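PDB 6KTQ: homocitrate synthase from Sulfolobus acidocaldarius, which catalyses the aldol-type condensation of acetyl-CoA with 2-oxoglutarate to give homocitrate, the first step of lysine biosynthesis by the alpha-aminoadipate pathway. Local coordinates for residues Ala77-Pro80 and Asp81-Glu84; Ala108-Arg111 and Asp112-Gly116; Gly85-Arg88 and Ile89-Lys93. All blocks are in the same frame, centred on the assembly; numbering follows the deposited sequence.

Contact 1: Ala77-Pro80 and Asp81-Glu84; sequences AVSP and DIYE. With COA (coenzyme A), chain E.
Ser79 is the N-cap of helix 80-94, and its hydroxyl reaches past Pro80 to the carboxylate of Asp81, OG donating to OD1 at 2.5 Å. The bond comes in well above the carboxylate plane, 51° out of it. Both side chains are turned so that OG and CG sit between backbone N and carbonyl carbon (chi1 68° and 70°), which swings the Asp81 carboxylate back over the cap. Behind the hydroxyl, CD1 of Ile82 packs at 3.3 Å from Ser79 OG, then goes on to Val78 CG1 at 3.5 Å. Ser79 O starts the helical bonding, taking a nearly straight bond from Tyr83 N (3.2 Å) and a weak one from Ile82 N. Pro80 opens the first turn, where its lack of an N-H costs no helical bond, and Pro80 O accepts Glu84 N at 3.0 Å. With an alanine in place of Asp81, the Ser79 hydroxyl would probably lose its acceptor and be freer to turn. Val78 CG2 lies 3.5 Å from C6P of coenzyme A, in the pantetheine arm. The chemistry is thus a polar cap beside an apolar edge, and through Val78 and Ile82 the start of the helix is coupled by packing to the wall of the coenzyme A pocket.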
ATOM      1  N   ALA A  77      30.169 -12.129 -23.417  1.00 34.09           N
ATOM      2  CA  ALA A  77      31.652 -12.056 -23.372  1.00 33.43           C
ATOM      3  C   ALA A  77      32.317 -13.209 -22.614  1.00 33.25           C
ATOM      4  O   ALA A  77      33.532 -13.357 -22.676  1.00 32.01           O
ATOM      5  CB  ALA A  77      32.116 -10.738 -22.765  1.00 35.21           C
ATOM      6  N   VAL A  78      31.549 -14.015 -21.877  1.00 29.24           N
ATOM      7  CA  VAL A  78      32.147 -14.983 -20.962  1.00 28.17           C
ATOM      8  C   VAL A  78      32.858 -16.099 -21.741  1.00 27.42           C
ATOM      9  O   VAL A  78      33.957 -16.477 -21.394  1.00 26.88           O
ATOM     10  CB  VAL A  78      31.089 -15.584 -20.007  1.00 28.82           C
ATOM     11  CG1 VAL A  78      31.637 -16.817 -19.293  1.00 29.91           C
ATOM     12  CG2 VAL A  78      30.709 -14.542 -18.969  1.00 28.38           C
ATOM     13  N   SER A  79      32.220 -16.610 -22.780  1.00 27.88           N
ATOM     14  CA  SER A  79      32.809 -17.700 -23.583  1.00 30.38           C
ATOM     15  C   SER A  79      32.127 -17.800 -24.931  1.00 32.19           C
ATOM     16  O   SER A  79      31.018 -17.308 -25.098  1.00 29.61           O
ATOM     17  CB  SER A  79      32.705 -19.031 -22.867  1.00 30.12           C
ATOM     18  OG  SER A  79      31.370 -19.501 -22.751  1.00 30.75           O
ATOM     19  N   PRO A  80      32.791 -18.440 -25.911  1.00 34.78           N
ATOM     20  CA  PRO A  80      32.165 -18.531 -27.236  1.00 34.15           C
ATOM     21  C   PRO A  80      30.861 -19.295 -27.251  1.00 31.18           C
ATOM     22  O   PRO A  80      29.920 -18.939 -27.996  1.00 31.67           O
ATOM     23  CB  PRO A  80      33.220 -19.270 -28.085  1.00 35.20           C
ATOM     24  CG  PRO A  80      34.509 -19.070 -27.382  1.00 36.86           C
ATOM     25  CD  PRO A  80      34.232 -18.751 -25.933  1.00 34.89           C
ATOM     26  N   ASP A  81      30.781 -20.350 -26.459  1.00 29.62           N
ATOM     27  CA  ASP A  81      29.553 -21.130 -26.432  1.00 31.28           C
ATOM     28  C   ASP A  81      28.348 -20.340 -25.864  1.00 31.42           C
ATOM     29  O   ASP A  81      27.200 -20.545 -26.293  1.00 31.41           O
ATOM     30  CB  ASP A  81      29.744 -22.429 -25.658  1.00 31.41           C
ATOM     31  CG  ASP A  81      29.908 -22.209 -24.155  1.00 31.43           C
ATOM     32  OD1 ASP A  81      31.011 -21.809 -23.741  1.00 32.07           O
ATOM     33  OD2 ASP A  81      28.927 -22.435 -23.395  1.00 30.57           O
ATOM     34  N   ILE A  82      28.610 -19.447 -24.916  1.00 32.38           N
ATOM     35  CA  ILE A  82      27.531 -18.639 -24.336  1.00 31.74           C
ATOM     36  C   ILE A  82      27.024 -17.628 -25.382  1.00 29.93           C
ATOM     37  O   ILE A  82      25.831 -17.499 -25.597  1.00 31.28           O
ATOM     38  CB  ILE A  82      27.964 -17.961 -23.032  1.00 31.18           C
ATOM     39  CG1 ILE A  82      28.190 -19.037 -21.965  1.00 30.75           C
ATOM     40  CG2 ILE A  82      26.880 -16.978 -22.580  1.00 33.19           C
ATOM     41  CD1 ILE A  82      28.958 -18.590 -20.748  1.00 30.93           C
ATOM     42  N   TYR A  83      27.941 -16.990 -26.093  1.00 32.36           N
ATOM     43  CA  TYR A  83      27.591 -16.147 -27.213  1.00 32.52           C
ATOM     44  C   TYR A  83      26.696 -16.870 -28.220  1.00 33.71           C
ATOM     45  O   TYR A  83      25.657 -16.348 -28.621  1.00 33.41           O
ATOM     46  CB  TYR A  83      28.874 -15.673 -27.899  1.00 35.78           C
ATOM     47  CG  TYR A  83      28.630 -14.763 -29.068  1.00 36.28           C
ATOM     48  CD1 TYR A  83      28.203 -15.277 -30.300  1.00 39.92           C
ATOM     49  CD2 TYR A  83      28.858 -13.400 -28.962  1.00 38.28           C
ATOM     50  CE1 TYR A  83      27.981 -14.444 -31.382  1.00 43.37           C
ATOM     51  CE2 TYR A  83      28.642 -12.554 -30.037  1.00 43.38           C
ATOM     52  CZ  TYR A  83      28.200 -13.084 -31.240  1.00 44.81           C
ATOM     53  OH  TYR A  83      27.993 -12.257 -32.298  1.00 50.33           O
ATOM     54  N   GLU A  84      27.116 -18.061 -28.641  1.00 32.03           N
ATOM     55  CA  GLU A  84      26.386 -18.840 -29.622  1.00 34.14           C
ATOM     56  C   GLU A  84      25.018 -19.287 -29.139  1.00 34.09           C
ATOM     57  O   GLU A  84      24.070 -19.325 -29.927  1.00 30.91           O
ATOM     58  CB  GLU A  84      27.177 -20.072 -30.045  1.00 40.30           C
ATOM     59  CG  GLU A  84      26.471 -20.963 -31.075  1.00 47.84           C
ATOM     60  CD  GLU A  84      26.031 -20.234 -32.352  1.00 49.26           C
ATOM     61  OE1 GLU A  84      26.714 -19.273 -32.773  1.00 65.73           O
ATOM     62  OE2 GLU A  84      24.999 -20.626 -32.944  1.00 55.33           O
TER
HETATM   63  N1A COA E 403      32.203  -3.278 -15.072  1.00 35.19           N
HETATM   64  C2A COA E 403      33.480  -3.115 -15.517  1.00 36.23           C
HETATM   65  N3A COA E 403      34.528  -3.878 -15.086  1.00 32.81           N
HETATM   66  C4A COA E 403      34.353  -4.835 -14.155  1.00 34.88           C
HETATM   67  C5A COA E 403      33.005  -5.074 -13.634  1.00 34.45           C
HETATM   68  C6A COA E 403      31.915  -4.216 -14.144  1.00 35.23           C
HETATM   69  N6A COA E 403      30.665  -4.401 -13.680  1.00 36.16           N
HETATM   70  N7A COA E 403      33.108  -6.082 -12.748  1.00 34.37           N
HETATM   71  C8A COA E 403      34.419  -6.457 -12.694  1.00 36.14           C
HETATM   72  N9A COA E 403      35.146  -5.702 -13.526  1.00 37.32           N
HETATM   73  C1B COA E 403      36.573  -5.855 -13.845  1.00 38.72           C
HETATM   74  C2B COA E 403      37.518  -5.842 -12.675  1.00 38.94           C
HETATM   75  O2B COA E 403      37.825  -4.540 -12.214  1.00 37.04           O
HETATM   76  C3B COA E 403      38.702  -6.524 -13.322  1.00 38.85           C
HETATM   77  O3B COA E 403      39.371  -5.726 -14.273  1.00 40.02           O
HETATM   78  P3B COA E 403      40.967  -5.816 -14.386  1.00 44.53           P
HETATM   79  O7A COA E 403      41.262  -4.480 -14.963  1.00 42.60           O
HETATM   80  O8A COA E 403      41.168  -7.004 -15.304  1.00 46.21           O
HETATM   81  O9A COA E 403      41.477  -6.033 -13.000  1.00 37.36           O
HETATM   82  C4B COA E 403      38.069  -7.663 -14.078  1.00 41.39           C
HETATM   83  O4B COA E 403      36.759  -7.159 -14.438  1.00 38.97           O
HETATM   84  C5B COA E 403      38.230  -8.764 -13.038  1.00 43.08           C
HETATM   85  O5B COA E 403      37.956 -10.032 -13.466  1.00 42.14           O
HETATM   86  P1A COA E 403      38.849 -11.137 -14.216  1.00 35.33           P
HETATM   87  O1A COA E 403      37.745 -12.123 -14.110  1.00 30.99           O
HETATM   88  O2A COA E 403      40.198 -11.433 -13.618  1.00 39.36           O
HETATM   89  O3A COA E 403      38.981 -10.444 -15.665  1.00 33.74           O
HETATM   90  P2A COA E 403      39.134 -11.152 -17.072  1.00 34.99           P
HETATM   91  O4A COA E 403      40.225 -12.188 -16.995  1.00 31.01           O
HETATM   92  O5A COA E 403      39.155 -10.058 -18.103  1.00 34.26           O
HETATM   93  O6A COA E 403      37.741 -11.888 -17.320  1.00 32.68           O
HETATM   94  CBP COA E 403      35.353 -12.092 -17.621  1.00 30.78           C
HETATM   95  CCP COA E 403      36.519 -11.133 -17.361  1.00 32.34           C
HETATM   96  CDP COA E 403      34.015 -11.336 -17.639  1.00 30.26           C
HETATM   97  CEP COA E 403      35.559 -12.755 -18.989  1.00 31.30           C
HETATM   98  CAP COA E 403      35.405 -13.165 -16.529  1.00 30.92           C
HETATM   99  OAP COA E 403      35.485 -12.614 -15.207  1.00 31.57           O
HETATM  100  C9P COA E 403      34.206 -14.053 -16.597  1.00 30.26           C
HETATM  101  O9P COA E 403      34.095 -14.813 -17.531  1.00 29.10           O
HETATM  102  N8P COA E 403      33.326 -13.916 -15.601  1.00 30.12           N
HETATM  103  C7P COA E 403      32.103 -14.688 -15.483  1.00 30.95           C
HETATM  104  C6P COA E 403      30.879 -13.760 -15.514  1.00 33.89           C
HETATM  105  C5P COA E 403      30.861 -12.900 -14.265  1.00 34.97           C
HETATM  106  O5P COA E 403      31.897 -12.753 -13.600  1.00 30.50           O
HETATM  107  N4P COA E 403      29.695 -12.316 -13.954  1.00 36.97           N
HETATM  108  C3P COA E 403      29.615 -11.397 -12.820  1.00 39.78           C
HETATM  109  C2P COA E 403      28.203 -11.038 -12.391  1.00 44.14           C
HETATM  110  S1P COA E 403      28.397  -9.724 -11.148  1.00 57.84           S

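Contact 2: Ala108-Arg111 and Asp112-Gly116; sequences AVKR and DIEVG. With COA (coenzyme A), chain E.
Arg111 and Glu114 meet almost at right angles on the outer side of helix 110-118. The Arg111 chain, bent at chi2 and chi3, runs forward along the helix and brings Arg111 NE within 3.4 Å of Glu114 OE1, a weak bond within a salt bridge. OE1 lies at the edge of the guanidinium, in its plane, although the carboxylate itself is turned 48° against it. Val115 CG2 lies over one guanidinium face, toward its rim, 3.8 Å from Arg111 CZ. Glu114 leans across Lys110 too, with OE2 3.6 Å from Lys110 CE, but that oxygen is hydrogen-bonded to Tyr156 on helix 143-159. At the N-terminal end, Val109 is the N-cap and divides its methyls: CG2 rests obliquely on Asp112, 3.5 Å from OD1, while CG1 touches the adenine at C2A. Beside it, Ala108 N donates to adenine N1A at 3.1 Å. Asp112 OD2 is engaged by His75 and Arg107, two further residues of the coenzyme A pocket. The chemistry separates two jobs: a modest ion pair lies along the outer surface of the helix, while the residues leading into it, Ala108 and Val109, offer a backbone N-H and a methyl that meet the adenine at N1A and C2A.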
ATOM      1  N   ALA A 108      30.192  -2.919 -17.375  1.00 34.28           N
ATOM      2  CA  ALA A 108      30.250  -1.551 -17.842  1.00 36.25           C
ATOM      3  C   ALA A 108      31.552  -1.399 -18.619  1.00 37.13           C
ATOM      4  O   ALA A 108      32.466  -0.742 -18.176  1.00 36.03           O
ATOM      5  CB  ALA A 108      30.193  -0.587 -16.676  1.00 35.38           C
ATOM      6  N   VAL A 109      31.629  -2.036 -19.779  1.00 39.96           N
ATOM      7  CA  VAL A 109      32.798  -1.914 -20.643  1.00 43.35           C
ATOM      8  C   VAL A 109      32.276  -1.970 -22.067  1.00 44.57           C
ATOM      9  O   VAL A 109      31.410  -2.790 -22.383  1.00 41.89           O
ATOM     10  CB  VAL A 109      33.915  -2.983 -20.394  1.00 44.05           C
ATOM     11  CG1 VAL A 109      34.167  -3.224 -18.916  1.00 44.09           C
ATOM     12  CG2 VAL A 109      33.622  -4.300 -21.080  1.00 46.11           C
ATOM     13  N   LYS A 110      32.797  -1.077 -22.901  1.00 47.11           N
ATOM     14  CA  LYS A 110      32.347  -0.894 -24.284  1.00 49.28           C
ATOM     15  C   LYS A 110      32.247  -2.200 -25.056  1.00 45.62           C
ATOM     16  O   LYS A 110      31.240  -2.459 -25.720  1.00 45.01           O
ATOM     17  CB  LYS A 110      33.296   0.049 -25.037  1.00 56.85           C
ATOM     18  CG  LYS A 110      32.894   1.523 -25.038  1.00 63.96           C
ATOM     19  CD  LYS A 110      33.935   2.409 -25.733  1.00 67.47           C
ATOM     20  CE  LYS A 110      34.637   1.709 -26.903  1.00 70.35           C
ATOM     21  NZ  LYS A 110      35.627   2.582 -27.595  1.00 73.87           N
ATOM     22  N   ARG A 111      33.294  -3.012 -24.971  1.00 47.94           N
ATOM     23  CA  ARG A 111      33.307  -4.330 -25.618  1.00 54.24           C
ATOM     24  C   ARG A 111      32.025  -5.120 -25.320  1.00 51.44           C
ATOM     25  O   ARG A 111      31.264  -5.419 -26.236  1.00 51.30           O
ATOM     26  CB  ARG A 111      34.540  -5.138 -25.192  1.00 59.82           C
ATOM     27  CG  ARG A 111      34.774  -6.418 -25.987  1.00 66.61           C
ATOM     28  CD  ARG A 111      35.358  -6.147 -27.366  1.00 72.05           C
ATOM     29  NE  ARG A 111      34.354  -5.808 -28.386  1.00 77.31           N
ATOM     30  CZ  ARG A 111      33.900  -6.632 -29.341  1.00 80.62           C
ATOM     31  NH1 ARG A 111      34.338  -7.887 -29.452  1.00 80.05           N
ATOM     32  NH2 ARG A 111      32.990  -6.193 -30.211  1.00 79.66           N
ATOM     33  N   ASP A 112      31.782  -5.438 -24.045  1.00 52.67           N
ATOM     34  CA  ASP A 112      30.578  -6.212 -23.658  1.00 51.77           C
ATOM     35  C   ASP A 112      29.329  -5.621 -24.273  1.00 45.56           C
ATOM     36  O   ASP A 112      28.512  -6.345 -24.849  1.00 49.11           O
ATOM     37  CB  ASP A 112      30.392  -6.262 -22.141  1.00 48.93           C
ATOM     38  CG  ASP A 112      31.404  -7.099 -21.473  1.00 51.03           C
ATOM     39  OD1 ASP A 112      32.427  -7.385 -22.122  1.00 59.39           O
ATOM     40  OD2 ASP A 112      31.187  -7.483 -20.301  1.00 47.74           O
ATOM     41  N   ILE A 113      29.193  -4.298 -24.170  1.00 46.97           N
ATOM     42  CA  ILE A 113      28.006  -3.608 -24.684  1.00 44.79           C
ATOM     43  C   ILE A 113      27.844  -3.794 -26.201  1.00 48.27           C
ATOM     44  O   ILE A 113      26.755  -4.141 -26.680  1.00 45.41           O
ATOM     45  CB  ILE A 113      28.025  -2.115 -24.300  1.00 47.53           C
ATOM     46  CG1 ILE A 113      27.771  -1.966 -22.799  1.00 47.87           C
ATOM     47  CG2 ILE A 113      26.964  -1.340 -25.075  1.00 46.79           C
ATOM     48  CD1 ILE A 113      28.310  -0.699 -22.182  1.00 49.62           C
ATOM     49  N   GLU A 114      28.930  -3.589 -26.944  1.00 48.24           N
ATOM     50  CA  GLU A 114      28.933  -3.794 -28.406  1.00 49.87           C
ATOM     51  C   GLU A 114      28.544  -5.225 -28.776  1.00 47.39           C
ATOM     52  O   GLU A 114      27.780  -5.452 -29.722  1.00 49.32           O
ATOM     53  CB  GLU A 114      30.318  -3.483 -28.988  1.00 50.81           C
ATOM     54  CG  GLU A 114      30.683  -2.002 -28.967  1.00 53.82           C
ATOM     55  CD  GLU A 114      32.188  -1.758 -28.885  1.00 55.40           C
ATOM     56  OE1 GLU A 114      32.966  -2.731 -28.972  1.00 57.76           O
ATOM     57  OE2 GLU A 114      32.598  -0.595 -28.714  1.00 55.36           O
ATOM     58  N   VAL A 115      29.047  -6.185 -28.011  1.00 46.71           N
ATOM     59  CA  VAL A 115      28.697  -7.578 -28.243  1.00 47.08           C
ATOM     60  C   VAL A 115      27.197  -7.771 -28.014  1.00 50.72           C
ATOM     61  O   VAL A 115      26.478  -8.281 -28.881  1.00 49.21           O
ATOM     62  CB  VAL A 115      29.517  -8.519 -27.349  1.00 50.51           C
ATOM     63  CG1 VAL A 115      29.029  -9.948 -27.504  1.00 49.16           C
ATOM     64  CG2 VAL A 115      31.002  -8.432 -27.696  1.00 50.51           C
ATOM     65  N   GLY A 116      26.720  -7.317 -26.855  1.00 50.13           N
ATOM     66  CA  GLY A 116      25.289  -7.346 -26.558  1.00 47.64           C
ATOM     67  C   GLY A 116      24.466  -6.730 -27.671  1.00 45.15           C
ATOM     68  O   GLY A 116      23.458  -7.286 -28.075  1.00 45.83           O
TER
HETATM   69  N1A COA E 403      32.203  -3.278 -15.072  1.00 35.19           N
HETATM   70  C2A COA E 403      33.480  -3.115 -15.517  1.00 36.23           C
HETATM   71  N3A COA E 403      34.528  -3.878 -15.086  1.00 32.81           N
HETATM   72  C4A COA E 403      34.353  -4.835 -14.155  1.00 34.88           C
HETATM   73  C5A COA E 403      33.005  -5.074 -13.634  1.00 34.45           C
HETATM   74  C6A COA E 403      31.915  -4.216 -14.144  1.00 35.23           C
HETATM   75  N6A COA E 403      30.665  -4.401 -13.680  1.00 36.16           N
HETATM   76  N7A COA E 403      33.108  -6.082 -12.748  1.00 34.37           N
HETATM   77  C8A COA E 403      34.419  -6.457 -12.694  1.00 36.14           C
HETATM   78  N9A COA E 403      35.146  -5.702 -13.526  1.00 37.32           N
HETATM   79  C1B COA E 403      36.573  -5.855 -13.845  1.00 38.72           C
HETATM   80  C2B COA E 403      37.518  -5.842 -12.675  1.00 38.94           C
HETATM   81  O2B COA E 403      37.825  -4.540 -12.214  1.00 37.04           O
HETATM   82  C3B COA E 403      38.702  -6.524 -13.322  1.00 38.85           C
HETATM   83  O3B COA E 403      39.371  -5.726 -14.273  1.00 40.02           O
HETATM   84  P3B COA E 403      40.967  -5.816 -14.386  1.00 44.53           P
HETATM   85  O7A COA E 403      41.262  -4.480 -14.963  1.00 42.60           O
HETATM   86  O8A COA E 403      41.168  -7.004 -15.304  1.00 46.21           O
HETATM   87  O9A COA E 403      41.477  -6.033 -13.000  1.00 37.36           O
HETATM   88  C4B COA E 403      38.069  -7.663 -14.078  1.00 41.39           C
HETATM   89  O4B COA E 403      36.759  -7.159 -14.438  1.00 38.97           O
HETATM   90  C5B COA E 403      38.230  -8.764 -13.038  1.00 43.08           C
HETATM   91  O5B COA E 403      37.956 -10.032 -13.466  1.00 42.14           O
HETATM   92  P1A COA E 403      38.849 -11.137 -14.216  1.00 35.33           P
HETATM   93  O1A COA E 403      37.745 -12.123 -14.110  1.00 30.99           O
HETATM   94  O2A COA E 403      40.198 -11.433 -13.618  1.00 39.36           O
HETATM   95  O3A COA E 403      38.981 -10.444 -15.665  1.00 33.74           O
HETATM   96  P2A COA E 403      39.134 -11.152 -17.072  1.00 34.99           P
HETATM   97  O4A COA E 403      40.225 -12.188 -16.995  1.00 31.01           O
HETATM   98  O5A COA E 403      39.155 -10.058 -18.103  1.00 34.26           O
HETATM   99  O6A COA E 403      37.741 -11.888 -17.320  1.00 32.68           O
HETATM  100  CBP COA E 403      35.353 -12.092 -17.621  1.00 30.78           C
HETATM  101  CCP COA E 403      36.519 -11.133 -17.361  1.00 32.34           C
HETATM  102  CDP COA E 403      34.015 -11.336 -17.639  1.00 30.26           C
HETATM  103  CEP COA E 403      35.559 -12.755 -18.989  1.00 31.30           C
HETATM  104  CAP COA E 403      35.405 -13.165 -16.529  1.00 30.92           C
HETATM  105  OAP COA E 403      35.485 -12.614 -15.207  1.00 31.57           O
HETATM  106  C9P COA E 403      34.206 -14.053 -16.597  1.00 30.26           C
HETATM  107  O9P COA E 403      34.095 -14.813 -17.531  1.00 29.10           O
HETATM  108  N8P COA E 403      33.326 -13.916 -15.601  1.00 30.12           N
HETATM  109  C7P COA E 403      32.103 -14.688 -15.483  1.00 30.95           C
HETATM  110  C6P COA E 403      30.879 -13.760 -15.514  1.00 33.89           C
HETATM  111  C5P COA E 403      30.861 -12.900 -14.265  1.00 34.97           C
HETATM  112  O5P COA E 403      31.897 -12.753 -13.600  1.00 30.50           O
HETATM  113  N4P COA E 403      29.695 -12.316 -13.954  1.00 36.97           N
HETATM  114  C3P COA E 403      29.615 -11.397 -12.820  1.00 39.78           C
HETATM  115  C2P COA E 403      28.203 -11.038 -12.391  1.00 44.14           C
HETATM  116  S1P COA E 403      28.397  -9.724 -11.148  1.00 57.84           S

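Contact 3: Gly85-Arg88 and Ile89-Lys93; sequences GIRR and IIKLK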
ATOM      1  N   GLY A  85      24.913 -19.651 -27.863  1.00 31.66           N
ATOM      2  CA  GLY A  85      23.619 -20.041 -27.284  1.00 32.35           C
ATOM      3  C   GLY A  85      22.678 -18.848 -27.270  1.00 29.58           C
ATOM      4  O   GLY A  85      21.501 -18.966 -27.623  1.00 28.52           O
ATOM      5  N   ILE A  86      23.204 -17.684 -26.907  1.00 31.39           N
ATOM      6  CA  ILE A  86      22.358 -16.476 -26.879  1.00 33.39           C
ATOM      7  C   ILE A  86      21.883 -16.124 -28.275  1.00 34.83           C
ATOM      8  O   ILE A  86      20.704 -15.838 -28.462  1.00 34.50           O
ATOM      9  CB  ILE A  86      23.041 -15.282 -26.243  1.00 34.28           C
ATOM     10  CG1 ILE A  86      23.258 -15.572 -24.778  1.00 35.90           C
ATOM     11  CG2 ILE A  86      22.156 -14.047 -26.333  1.00 37.26           C
ATOM     12  CD1 ILE A  86      24.208 -14.622 -24.112  1.00 37.18           C
ATOM     13  N   ARG A  87      22.792 -16.176 -29.243  1.00 33.06           N
ATOM     14  CA  ARG A  87      22.441 -15.924 -30.637  1.00 35.81           C
ATOM     15  C   ARG A  87      21.310 -16.842 -31.118  1.00 34.49           C
ATOM     16  O   ARG A  87      20.361 -16.372 -31.726  1.00 33.62           O
ATOM     17  CB  ARG A  87      23.685 -16.055 -31.539  1.00 39.91           C
ATOM     18  CG  ARG A  87      23.539 -15.500 -32.950  1.00 46.80           C
ATOM     19  CD  ARG A  87      24.541 -16.127 -33.924  1.00 50.47           C
ATOM     20  NE  ARG A  87      24.347 -17.583 -34.048  1.00 54.82           N
ATOM     21  CZ  ARG A  87      23.385 -18.181 -34.764  1.00 55.32           C
ATOM     22  NH1 ARG A  87      23.320 -19.510 -34.785  1.00 54.44           N
ATOM     23  NH2 ARG A  87      22.499 -17.469 -35.474  1.00 57.63           N
ATOM     24  N   ARG A  88      21.405 -18.141 -30.833  1.00 35.23           N
ATOM     25  CA  ARG A  88      20.380 -19.106 -31.221  1.00 35.53           C
ATOM     26  C   ARG A  88      19.025 -18.820 -30.595  1.00 37.22           C
ATOM     27  O   ARG A  88      17.974 -18.971 -31.232  1.00 32.68           O
ATOM     28  CB  ARG A  88      20.790 -20.511 -30.802  1.00 39.59           C
ATOM     29  CG  ARG A  88      21.719 -21.218 -31.794  1.00 44.17           C
ATOM     30  CD  ARG A  88      21.136 -22.573 -32.177  1.00 48.39           C
ATOM     31  NE  ARG A  88      21.749 -23.647 -31.412  1.00 50.70           N
ATOM     32  CZ  ARG A  88      21.161 -24.799 -31.092  1.00 54.06           C
ATOM     33  NH1 ARG A  88      19.908 -25.080 -31.436  1.00 53.68           N
ATOM     34  NH2 ARG A  88      21.848 -25.691 -30.402  1.00 57.07           N
ATOM     35  N   ILE A  89      19.052 -18.456 -29.326  1.00 33.68           N
ATOM     36  CA  ILE A  89      17.837 -18.101 -28.634  1.00 32.16           C
ATOM     37  C   ILE A  89      17.214 -16.867 -29.280  1.00 32.34           C
ATOM     38  O   ILE A  89      16.009 -16.847 -29.513  1.00 32.00           O
ATOM     39  CB  ILE A  89      18.097 -17.871 -27.133  1.00 30.06           C
ATOM     40  CG1 ILE A  89      18.392 -19.214 -26.455  1.00 28.45           C
ATOM     41  CG2 ILE A  89      16.894 -17.210 -26.484  1.00 33.24           C
ATOM     42  CD1 ILE A  89      19.119 -19.144 -25.108  1.00 28.02           C
ATOM     43  N   ILE A  90      18.019 -15.849 -29.578  1.00 33.27           N
ATOM     44  CA  ILE A  90      17.471 -14.615 -30.202  1.00 35.85           C
ATOM     45  C   ILE A  90      16.876 -14.901 -31.576  1.00 36.72           C
ATOM     46  O   ILE A  90      15.818 -14.376 -31.941  1.00 37.20           O
ATOM     47  CB  ILE A  90      18.540 -13.524 -30.295  1.00 35.12           C
ATOM     48  CG1 ILE A  90      18.834 -13.000 -28.897  1.00 34.28           C
ATOM     49  CG2 ILE A  90      18.075 -12.389 -31.197  1.00 37.72           C
ATOM     50  CD1 ILE A  90      20.167 -12.334 -28.727  1.00 33.54           C
ATOM     51  N   LYS A  91      17.540 -15.770 -32.321  1.00 37.62           N
ATOM     52  CA  LYS A  91      17.007 -16.256 -33.586  1.00 40.04           C
ATOM     53  C   LYS A  91      15.644 -16.939 -33.395  1.00 40.18           C
ATOM     54  O   LYS A  91      14.706 -16.660 -34.145  1.00 37.48           O
ATOM     55  CB  LYS A  91      18.028 -17.181 -34.250  1.00 45.68           C
ATOM     56  CG  LYS A  91      17.613 -17.780 -35.581  1.00 53.80           C
ATOM     57  CD  LYS A  91      18.817 -18.322 -36.354  1.00 60.82           C
ATOM     58  CE  LYS A  91      18.414 -18.883 -37.721  1.00 65.48           C
ATOM     59  NZ  LYS A  91      19.371 -18.488 -38.798  1.00 68.91           N
ATOM     60  N   LEU A  92      15.517 -17.813 -32.391  1.00 36.99           N
ATOM     61  CA  LEU A  92      14.235 -18.477 -32.119  1.00 37.42           C
ATOM     62  C   LEU A  92      13.133 -17.486 -31.702  1.00 35.94           C
ATOM     63  O   LEU A  92      11.950 -17.696 -32.000  1.00 36.63           O
ATOM     64  CB  LEU A  92      14.386 -19.576 -31.073  1.00 37.49           C
ATOM     65  CG  LEU A  92      15.120 -20.837 -31.544  1.00 40.22           C
ATOM     66  CD1 LEU A  92      15.440 -21.718 -30.342  1.00 40.96           C
ATOM     67  CD2 LEU A  92      14.305 -21.603 -32.585  1.00 37.91           C
ATOM     68  N   LYS A  93      13.538 -16.409 -31.038  1.00 35.84           N
ATOM     69  CA  LYS A  93      12.633 -15.335 -30.647  1.00 36.84           C
ATOM     70  C   LYS A  93      12.118 -14.578 -31.879  1.00 41.83           C
ATOM     71  O   LYS A  93      10.923 -14.387 -32.049  1.00 38.83           O
ATOM     72  CB  LYS A  93      13.348 -14.366 -29.710  1.00 37.01           C
ATOM     73  CG  LYS A  93      12.625 -13.032 -29.451  1.00 39.52           C
ATOM     74  CD  LYS A  93      11.247 -13.244 -28.856  1.00 39.49           C
ATOM     75  CE  LYS A  93      10.521 -11.942 -28.584  1.00 39.32           C
ATOM     76  NZ  LYS A  93      11.227 -11.105 -27.583  1.00 41.60           N
TER
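Ile86 O accepts Ile90 N at 2.9 Å, a bond within the middle of helix 80-94, the helix of the beta-alpha-beta unit that joins strand 70-74 to strand 101-106 in the TIM-type barrel of this DRE-TIM enzyme. The same i to i+4 pattern runs through Gly85 to Ile89, Arg87 to Lys91 and Arg88 to Leu92. The side chains sort onto two faces. On the barrel side Ile86 and Ile90 meet through CG2 and CD1 at 3.6 Å. In Ile90, with CG1 anti to its carbonyl carbon (chi1 -71°) and the chain extended beyond it, CD1 reaches back to Ile86. Ile89 does likewise over Gly85, with its CG1 3.3 Å from Gly85 O. Ile86 and Ile89 also rest on Ala73 of strand 70-74, Ile89 and Ile90 on Ile102 of strand 101-106, and Leu92 on helix 53-66.

The other face carries charge. Arg87 and Lys91 run alongside each other in the same direction, so that two positive groups share one stripe of the helix; their nearest charged nitrogens, Arg87 NH2 and Lys91 NZ, remain 4.7 Å apart. The guanidinium of Arg87 has its salt-bridge partner one turn earlier in Glu84, which probably eases this closeness, while Arg88 turns to Asp54 near the start of helix 53-66. The touch itself is nitrogen against methylene: Arg87 NH2 lies 3.9 Å from Lys91 CD.

Overall arrangement
From the N terminus, strand 70-74 leads into the loop of contact 1, where the chain turns into helix 80-94; contact 3 continues the same helix directly, with no residue between them. After strand 101-106 the chain reaches contact 2, which opens helix 110-118. The three follow one another in series, none nesting in or crossing another, and each is local, closing no long loop. Contacts 1 and 2, about 13 Å apart centre to centre, touch through Ala77 with Asp112 and Tyr83 with Val115, and both reach coenzyme A. Contact 3 does not touch contact 2; it carries helix 80-94 on along the barrel wall, away from the cofactor.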